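Monalysin (Pseudomonas entomophila, PDB 4MKO) forms beta-barrel pores in host membranes, damaging the Drosophila gut as a cytolytic and hemolytic virulence factor once its pro-peptide is cleaved off. Local coordinates at residues G29-G34 with G220-D225. Residues are numbered along the deposited sequence; the frame is centred on the assembly and turned at random.
Sequences GCWVDG and GHFSFD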
loop_
_atom_site.group_PDB
_atom_site.type_symbol
_atom_site.label_atom_id
_atom_site.label_comp_id
_atom_site.label_asym_id
_atom_site.label_seq_id
_atom_site.Cartn_x
_atom_site.Cartn_y
_atom_site.Cartn_z
ATOM N N GLY A 29 -10.512 1.048 4.457
ATOM C CA GLY A 29 -9.558 0.152 3.816
ATOM C C GLY A 29 -9.968 -1.301 3.835
ATOM O O GLY A 29 -10.993 -1.675 4.417
ATOM N N CYS A 30 -9.195 -2.119 3.124
ATOM C CA CYS A 30 -9.497 -3.529 3.012
ATOM C C CYS A 30 -8.218 -4.350 2.928
ATOM O O CYS A 30 -7.179 -3.841 2.488
ATOM C CB CYS A 30 -10.426 -3.791 1.823
ATOM S SG CYS A 30 -9.738 -3.354 0.196
ATOM N N TRP A 31 -8.294 -5.608 3.378
ATOM C CA TRP A 31 -7.210 -6.574 3.188
ATOM C C TRP A 31 -7.289 -6.940 1.715
ATOM O O TRP A 31 -8.379 -6.958 1.132
ATOM C CB TRP A 31 -7.439 -7.818 4.047
ATOM C CG TRP A 31 -7.313 -7.549 5.516
ATOM C CD1 TRP A 31 -8.314 -7.193 6.374
ATOM C CD2 TRP A 31 -6.104 -7.554 6.287
ATOM N NE1 TRP A 31 -7.818 -7.069 7.650
ATOM C CE2 TRP A 31 -6.458 -7.253 7.622
ATOM C CE3 TRP A 31 -4.749 -7.791 5.981
ATOM C CZ2 TRP A 31 -5.510 -7.186 8.654
ATOM C CZ3 TRP A 31 -3.808 -7.740 7.009
ATOM C CH2 TRP A 31 -4.189 -7.438 8.327
ATOM N N VAL A 32 -6.145 -7.202 1.095
ATOM C CA VAL A 32 -6.091 -7.528 -0.332
ATOM C C VAL A 32 -5.592 -8.959 -0.492
ATOM O O VAL A 32 -4.542 -9.295 0.055
ATOM C CB VAL A 32 -5.166 -6.528 -1.093
ATOM C CG1 VAL A 32 -4.979 -6.945 -2.561
ATOM C CG2 VAL A 32 -5.714 -5.107 -1.007
ATOM N N ASP A 33 -6.323 -9.773 -1.260
ATOM C CA ASP A 33 -5.939 -11.155 -1.581
ATOM C C ASP A 33 -5.164 -11.047 -2.898
ATOM O O ASP A 33 -5.754 -10.819 -3.964
ATOM C CB ASP A 33 -7.204 -12.029 -1.752
ATOM C CG ASP A 33 -6.988 -13.430 -2.314
ATOM O OD1 ASP A 33 -5.817 -13.842 -2.462
ATOM O OD2 ASP A 33 -7.988 -14.112 -2.598
ATOM N N GLY A 34 -3.845 -11.118 -2.793
ATOM C CA GLY A 34 -2.966 -11.006 -3.950
ATOM C C GLY A 34 -1.944 -12.119 -3.988
ATOM O O GLY A 34 -1.763 -12.830 -2.994
ATOM N N GLY A 220 -1.648 -15.473 10.210
ATOM C CA GLY A 220 -2.370 -14.340 10.748
ATOM C C GLY A 220 -3.442 -14.044 9.733
ATOM O O GLY A 220 -4.091 -14.967 9.219
ATOM N N HIS A 221 -3.544 -12.783 9.340
ATOM C CA HIS A 221 -4.524 -12.368 8.362
ATOM C C HIS A 221 -4.092 -12.617 6.902
ATOM O O HIS A 221 -4.895 -12.471 5.989
ATOM C CB HIS A 221 -4.905 -10.910 8.600
ATOM C CG HIS A 221 -6.363 -10.662 8.396
ATOM N ND1 HIS A 221 -6.933 -10.734 7.141
ATOM C CD2 HIS A 221 -7.323 -10.347 9.299
ATOM C CE1 HIS A 221 -8.217 -10.467 7.313
ATOM N NE2 HIS A 221 -8.500 -10.225 8.594
ATOM N N PHE A 222 -2.825 -12.988 6.692
ATOM C CA PHE A 222 -2.298 -13.323 5.368
ATOM C C PHE A 222 -1.102 -14.237 5.544
ATOM O O PHE A 222 -0.493 -14.281 6.620
ATOM C CB PHE A 222 -1.876 -12.062 4.562
ATOM C CG PHE A 222 -0.684 -11.299 5.107
ATOM C CD1 PHE A 222 0.612 -11.616 4.702
ATOM C CD2 PHE A 222 -0.859 -10.239 5.994
ATOM C CE1 PHE A 222 1.713 -10.896 5.181
ATOM C CE2 PHE A 222 0.246 -9.515 6.472
ATOM C CZ PHE A 222 1.527 -9.855 6.072
ATOM N N SER A 223 -0.741 -14.918 4.443
ATOM C CA SER A 223 0.422 -15.799 4.380
ATOM C C SER A 223 1.147 -15.556 3.067
ATOM O O SER A 223 0.502 -15.281 2.044
ATOM C CB SER A 223 -0.001 -17.270 4.437
ATOM O OG SER A 223 -0.652 -17.603 5.655
ATOM N N PHE A 224 2.470 -15.680 3.084
ATOM C CA PHE A 224 3.226 -15.595 1.839
ATOM C C PHE A 224 3.108 -16.948 1.155
ATOM O O PHE A 224 3.053 -18.000 1.821
ATOM C CB PHE A 224 4.694 -15.345 2.108
ATOM C CG PHE A 224 5.034 -13.927 2.466
ATOM C CD1 PHE A 224 5.005 -13.502 3.787
ATOM C CD2 PHE A 224 5.390 -13.010 1.481
ATOM C CE1 PHE A 224 5.352 -12.191 4.123
ATOM C CE2 PHE A 224 5.731 -11.692 1.818
ATOM C CZ PHE A 224 5.712 -11.296 3.143
ATOM N N ASP A 225 3.103 -16.921 -0.180
ATOM C CA ASP A 225 3.093 -18.142 -0.974
ATOM C C ASP A 225 4.543 -18.396 -1.476
ATOM O O ASP A 225 4.960 -17.834 -2.494
ATOM C CB ASP A 225 2.079 -18.040 -2.119
ATOM C CG ASP A 225 2.152 -19.187 -3.117
ATOM O OD1 ASP A 225 2.667 -20.289 -2.741
ATOM O OD2 ASP A 225 1.734 -18.986 -4.274
#
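Trp-31 and His-221 lie face to face in a parallel aromatic stack that joins the loop following strand 219-220 to strand 29-43 of the main sheet of this aerolysin-like toxin. The imidazole covers the five-membered ring of the indole, with centroids 3.5 Å apart and planes only 3° from parallel. Tryptophan suits the strand position because its fused double ring can take up the whole of His-221: beyond the imidazole, CB of His-221 sits over the six-membered ring of Trp-31, 3.7 Å from its centroid, in a CH-pi contact. With CG anti to its carbonyl carbon (chi1 -68°), the indole extends from the strand toward the loop. Phe-56 meets it edge-to-face, and the hydrogen bond from NE1 to the carbonyl oxygen of Phe-4 probably limits its rotation. Histidine, flat and polar, fits the partly exposed outer side of the stack. Phe-222, the next residue, is buried, where an apolar ring is at home, and stacks on Tyr-213; its side chain crosses that of Trp-31 at about a right angle. There the meeting is slight: the edge of the phenyl ring touches the far end of the indole, with Phe-222 CD2 4.0 Å from Trp-31 CZ3.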